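PDB 2F5X: BugD from Bordetella pertussis Tohama I, which binds aspartic acid between its two domains and probably serves as a periplasmic solute receptor of the tripartite tricarboxylate transporter family. Local coordinates for residues Cys154-Met157 against Leu158-Leu162; Met178-Leu182 against Gly183-Asp187; Gln269-Met272 against Lys273-Gly276. All coordinates share one frame; numbering follows the deposited sequence.

Interaction 1 of 3, residues Cys154-Met157 against Leu158-Leu162; sequences CGTM and LVEAL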
# COMPACT_ATOMS: atom_id res chain seq x y z
N CYS A 154 0.74 6.38 7.02
CA CYS A 154 -0.32 6.41 8.01
C CYS A 154 0.25 6.55 9.42
O CYS A 154 -0.28 7.31 10.22
CB CYS A 154 -1.19 5.17 7.92
SG CYS A 154 -2.62 5.17 9.01
N GLY A 155 1.35 5.84 9.70
CA GLY A 155 2.01 5.95 10.99
C GLY A 155 2.48 7.37 11.28
O GLY A 155 2.36 7.85 12.41
N THR A 156 3.00 8.04 10.25
CA THR A 156 3.45 9.42 10.40
C THR A 156 2.27 10.30 10.75
O THR A 156 2.34 11.13 11.66
CB THR A 156 4.13 9.91 9.09
OG1 THR A 156 5.38 9.22 8.92
CG2 THR A 156 4.54 11.37 9.21
N MSE A 157 1.17 10.11 10.02
CA MSE A 157 -0.04 10.89 10.26
C MSE A 157 -0.58 10.63 11.67
O MSE A 157 -1.05 11.55 12.35
CB MSE A 157 -1.09 10.57 9.20
CG MSE A 157 -0.69 11.11 7.83
SE MSE A 157 -1.86 10.45 6.45
CE MSE A 157 -3.57 11.12 7.17
N LEU A 158 -0.50 9.37 12.10
CA LEU A 158 -1.02 9.00 13.41
C LEU A 158 -0.23 9.66 14.54
O LEU A 158 -0.82 10.28 15.43
CB LEU A 158 -1.03 7.47 13.57
CG LEU A 158 -1.56 6.94 14.92
CD1 LEU A 158 -3.03 7.32 15.15
CD2 LEU A 158 -1.36 5.43 15.01
N VAL A 159 1.10 9.56 14.51
CA VAL A 159 1.89 10.16 15.59
C VAL A 159 1.79 11.68 15.59
O VAL A 159 1.79 12.32 16.64
CB VAL A 159 3.37 9.68 15.62
CG1 VAL A 159 3.43 8.16 15.77
CG2 VAL A 159 4.17 10.16 14.39
N GLU A 160 1.66 12.26 14.40
CA GLU A 160 1.46 13.71 14.30
C GLU A 160 0.13 14.14 14.91
O GLU A 160 0.07 15.12 15.65
CB GLU A 160 1.59 14.17 12.84
CG GLU A 160 3.03 14.11 12.33
CD GLU A 160 3.93 15.21 12.89
OE1 GLU A 160 3.43 16.29 13.25
OE2 GLU A 160 5.15 14.98 12.95
N ALA A 161 -0.93 13.39 14.61
CA ALA A 161 -2.26 13.67 15.15
C ALA A 161 -2.31 13.52 16.66
O ALA A 161 -3.01 14.29 17.34
CB ALA A 161 -3.31 12.79 14.49
N LEU A 162 -1.56 12.56 17.20
CA LEU A 162 -1.51 12.34 18.65
C LEU A 162 -0.48 13.20 19.37
O LEU A 162 -0.47 13.27 20.60
CB LEU A 162 -1.25 10.86 18.95
CG LEU A 162 -2.29 9.84 18.45
CD1 LEU A 162 -1.79 8.44 18.73
CD2 LEU A 162 -3.65 10.07 19.07

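Interaction 2 of 3, residues Met178-Leu182 against Gly183-Asp187; sequences MNDLL and GKQVD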
# COMPACT_ATOMS: atom_id res chain seq x y z
N MSE A 178 3.25 -7.91 10.82
CA MSE A 178 2.09 -8.58 11.41
C MSE A 178 2.49 -9.79 12.25
O MSE A 178 1.92 -10.03 13.32
CB MSE A 178 1.09 -9.02 10.32
CG MSE A 178 -0.13 -9.74 10.88
SE MSE A 178 -1.28 -8.63 12.01
CE MSE A 178 -2.21 -7.65 10.54
N ASN A 179 3.47 -10.56 11.76
CA ASN A 179 4.02 -11.67 12.53
C ASN A 179 4.45 -11.20 13.92
O ASN A 179 4.11 -11.83 14.93
CB ASN A 179 5.24 -12.28 11.83
CG ASN A 179 4.88 -13.10 10.61
OD1 ASN A 179 5.58 -13.04 9.58
ND2 ASN A 179 3.81 -13.90 10.70
N ASP A 180 5.19 -10.10 13.97
CA ASP A 180 5.67 -9.57 15.24
C ASP A 180 4.53 -9.01 16.08
O ASP A 180 4.54 -9.15 17.31
CB ASP A 180 6.76 -8.52 15.03
CG ASP A 180 8.15 -9.12 15.01
OD1 ASP A 180 8.28 -10.36 15.02
OD2 ASP A 180 9.17 -8.41 14.99
N LEU A 181 3.54 -8.39 15.44
CA LEU A 181 2.39 -7.86 16.18
C LEU A 181 1.61 -9.01 16.82
O LEU A 181 1.26 -8.95 18.01
CB LEU A 181 1.49 -7.04 15.26
CG LEU A 181 0.35 -6.25 15.92
CD1 LEU A 181 0.86 -4.91 16.39
CD2 LEU A 181 -0.78 -6.04 14.92
N LEU A 182 1.35 -10.05 16.04
CA LEU A 182 0.68 -11.25 16.57
C LEU A 182 1.50 -11.90 17.67
O LEU A 182 0.94 -12.46 18.62
CB LEU A 182 0.40 -12.26 15.45
CG LEU A 182 -0.64 -11.84 14.40
CD1 LEU A 182 -0.63 -12.83 13.24
CD2 LEU A 182 -2.03 -11.72 15.00
N GLY A 183 2.82 -11.80 17.56
CA GLY A 183 3.74 -12.37 18.55
C GLY A 183 3.96 -11.47 19.75
O GLY A 183 4.74 -11.82 20.65
N LYS A 184 3.27 -10.33 19.76
CA LYS A 184 3.37 -9.32 20.84
C LYS A 184 4.78 -8.72 20.97
O LYS A 184 5.15 -8.26 22.05
CB LYS A 184 2.83 -9.89 22.18
CG LYS A 184 1.38 -10.34 22.06
CD LYS A 184 0.87 -11.14 23.24
CE LYS A 184 -0.61 -11.47 23.01
NZ LYS A 184 -1.25 -12.08 24.20
N GLN A 185 5.52 -8.71 19.87
CA GLN A 185 6.88 -8.15 19.83
C GLN A 185 6.91 -6.67 19.45
O GLN A 185 7.93 -6.00 19.64
CB GLN A 185 7.77 -8.94 18.85
CG GLN A 185 7.99 -10.38 19.26
CD GLN A 185 9.19 -10.55 20.18
OE1 GLN A 185 9.17 -10.07 21.31
NE2 GLN A 185 10.23 -11.22 19.69
N VAL A 186 5.79 -6.18 18.91
CA VAL A 186 5.61 -4.76 18.58
C VAL A 186 4.15 -4.44 18.93
O VAL A 186 3.32 -5.35 18.97
CB VAL A 186 5.99 -4.48 17.09
CG1 VAL A 186 4.99 -5.14 16.12
CG2 VAL A 186 6.11 -2.98 16.82
N ASP A 187 3.84 -3.17 19.19
CA ASP A 187 2.55 -2.85 19.84
C ASP A 187 1.44 -2.39 18.91
O ASP A 187 0.31 -2.84 19.05
CB ASP A 187 2.73 -1.79 20.93
CG ASP A 187 3.71 -2.21 22.00
OD1 ASP A 187 3.80 -3.41 22.32
OD2 ASP A 187 4.43 -1.39 22.58

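Interaction 3 of 3, residues Gln269-Met272 against Lys273-Gly276; sequences QERM and KQLG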
# COMPACT_ATOMS: atom_id res chain seq x y z
N GLN A 269 -12.41 -9.57 -8.33
CA GLN A 269 -13.26 -8.59 -7.64
C GLN A 269 -13.87 -9.11 -6.33
O GLN A 269 -13.98 -8.36 -5.36
CB GLN A 269 -14.34 -8.04 -8.59
CG GLN A 269 -13.75 -7.13 -9.69
CD GLN A 269 -14.38 -5.74 -9.76
OE1 GLN A 269 -14.19 -5.01 -10.74
NE2 GLN A 269 -15.13 -5.37 -8.72
N GLU A 270 -14.25 -10.39 -6.30
CA GLU A 270 -14.77 -10.99 -5.07
C GLU A 270 -13.72 -10.99 -3.97
O GLU A 270 -14.02 -10.62 -2.83
CB GLU A 270 -15.27 -12.42 -5.31
CG GLU A 270 -15.94 -13.07 -4.09
CD GLU A 270 -16.97 -12.18 -3.39
OE1 GLU A 270 -17.78 -11.51 -4.08
OE2 GLU A 270 -16.97 -12.16 -2.14
N ARG A 271 -12.50 -11.39 -4.31
CA ARG A 271 -11.41 -11.41 -3.34
C ARG A 271 -11.11 -10.00 -2.84
O ARG A 271 -10.94 -9.79 -1.64
CB ARG A 271 -10.15 -12.08 -3.88
CG ARG A 271 -9.00 -12.18 -2.84
CD ARG A 271 -9.32 -13.08 -1.65
NE ARG A 271 -8.17 -13.24 -0.74
CZ ARG A 271 -8.27 -13.44 0.58
NH1 ARG A 271 -9.46 -13.52 1.17
NH2 ARG A 271 -7.17 -13.57 1.31
N MSE A 272 -11.07 -9.04 -3.76
CA MSE A 272 -10.84 -7.64 -3.37
C MSE A 272 -11.95 -7.12 -2.46
O MSE A 272 -11.67 -6.48 -1.43
CB MSE A 272 -10.67 -6.74 -4.60
CG MSE A 272 -9.38 -7.01 -5.40
SE MSE A 272 -7.69 -6.95 -4.37
CE MSE A 272 -7.41 -8.90 -4.12
N LYS A 273 -13.20 -7.42 -2.81
CA LYS A 273 -14.34 -6.99 -2.01
C LYS A 273 -14.26 -7.53 -0.58
O LYS A 273 -14.44 -6.79 0.39
CB LYS A 273 -15.65 -7.42 -2.69
CG LYS A 273 -16.90 -6.97 -1.96
CD LYS A 273 -18.16 -7.63 -2.54
CE LYS A 273 -19.41 -7.16 -1.82
NZ LYS A 273 -19.49 -7.72 -0.44
N GLN A 274 -13.94 -8.82 -0.45
CA GLN A 274 -13.80 -9.44 0.86
C GLN A 274 -12.72 -8.77 1.69
O GLN A 274 -12.85 -8.64 2.91
CB GLN A 274 -13.48 -10.92 0.71
CG GLN A 274 -14.65 -11.75 0.18
CD GLN A 274 -14.26 -13.18 -0.11
OE1 GLN A 274 -13.12 -13.46 -0.48
NE2 GLN A 274 -15.22 -14.10 0.05
N LEU A 275 -11.66 -8.32 1.02
CA LEU A 275 -10.52 -7.68 1.67
C LEU A 275 -10.65 -6.16 1.79
O LEU A 275 -9.72 -5.50 2.24
CB LEU A 275 -9.22 -8.03 0.95
CG LEU A 275 -8.77 -9.50 1.00
CD1 LEU A 275 -7.53 -9.65 0.14
CD2 LEU A 275 -8.50 -9.96 2.44
N GLY A 276 -11.79 -5.62 1.37
CA GLY A 276 -12.10 -4.22 1.56
C GLY A 276 -11.50 -3.28 0.53
O GLY A 276 -11.58 -2.05 0.68

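Interaction 1 of 3, residues Cys154-Met157 against Leu158-Leu162
With its CG turned away from the backbone carbonyl and beside the backbone N (chi1 -71°), E160 lays its second side-chain methylene, CG, 3.1 Å from T156 O. With CG1 anti to the carbonyl carbon (chi1 -58°), V159 leaves CG2 between its backbone N and carbonyl carbon, and this methyl falls near the oxygens of both G155 and T156. The setting is the C-terminal half of helix 150-162, the helix of a beta-alpha-beta unit between the parallel strands 141-144 and 167-170. Four i to i+4 bonds carry the turn: L158 N to C154 O (2.8 Å), V159 N to G155 O (3.0 Å), E160 N to T156 O and A161 N to M157 O. The bond from V159 to G155 is nearly straight at 170°, that from L158 more bent. T156 and E160 lie one turn apart, CG2 of the threonine 4.4 Å from CG of the glutamate, while T156 OG1 bonds back to the carbonyl of H152. The buried side of the helix faces strand 102-117, where C154 packs on M113 and I115 and L158 rests on I115; C154 is also tied to C190 by a disulfide, linking the helix covalently to strand 188-192. M157, a selenomethionine, reaches F233 and V235. At the far end of the turn, the methyl CB of A161 sits 3.4 Å from M157 O.

Interaction 2 of 3, residues Met178-Leu182 against Gly183-Asp187
D180 and Q185 meet where helix 174-182 ends, in a Schellman motif whose helix-leaving residue, K184, has positive phi. The amide of Q185 reaches back five residues to D180 O over 2.8 Å, a fairly straight bond, and the amide of K184 takes L181 O at 3.0 Å. These two bonds use their acceptors differently: Q185 N is tilted modestly from the D180 carbonyl plane, whereas K184 N stands well above that of L181, 69° out of it. One residue earlier, G183 N still makes the helical bond to N179 O (2.9 Å), so the last turn yields to the cap without a break in its donors.

Beside the turn, the D180 carboxylate packs by its carbon, CG lying 3.9 Å from Q185 CB. Its plane is turned 70° from the Q185 amide, and its OD2 is satisfied by the hydroxyl of Y171. Just after the cap, V186 packs on L181: chi1 of 68° swings CG1 between its backbone N and carbonyl carbon, over the L181 backbone and 4.1 Å from L181 CB. L181 answers with CD1, which sits 3.4 Å from D187 O. V186 O, buried here, has no partner in the model. D187 holds R118 in a salt bridge through OD1 and accepts the backbone N of S141 with OD2.

The cap thus turns the chain from the helix into strand 188-192: V186 packs on S141 and A143 of strand 141-144, L181 reaches I116 of strand 102-117, and M178 and L182 lean on helix 193-201.

Interaction 3 of 3, residues Gln269-Met272 against Lys273-Gly276
K273 N to Q269 O, at 2.8 Å, is the shortest bond in the last turns of helix 266-274, which finishes in a Schellman motif with G276 at positive phi. Q274 N follows by bonding to E270 O at 3.0 Å. The L275 amide is shared, giving a bond to R271 O and a weak one, bent to 120°, to M272 O. On the outer side, E270 folds back at chi2 (47°), bringing OE2 to 3.3 Å from Q274 CG; its carboxylate is nearly perpendicular to the Q274 amide.

R271 and L275 pair through their side chains. The arginine CG lies opposite the backbone N (chi1 -177°) and the chain bends at chi2, drawing the guanidinium over L275, whose CD1 lies 3.7 Å above one face, displaced toward the rim. Q274 OE1 comes instead at the edge of that group, near its plane. The end of the helix rests on two others: M272, a selenomethionine, packs on V34 and S37 of helix 30-46, and L275 touches T194 and Q198 of helix 193-201. M272 CE approaches the same L275 methyl, CD1, at 4.3 Å.

Overall arrangement
The three contacts are local turns of separate helices, following one another along the chain without touching. Interactions 1 and 2 are the closer pair, their centres 20 Å apart and nearest atoms about 9 Å; their helices lie on either side of strand 167-170 in the sequence, and both pack on strand 102-117. Interaction 3 stands farther off, its centre 27 Å from interaction 1 and 25 Å from interaction 2, yet helix 193-201 is touched by both interactions 2 and 3. None contributes a residue to the aspartic acid pocket, but helices 150-162 and 174-182 begin with the pocket residues A150 and T174; the C154 side chain lies about 8 Å from the ligand, and those of N179 and L275 about 11 Å.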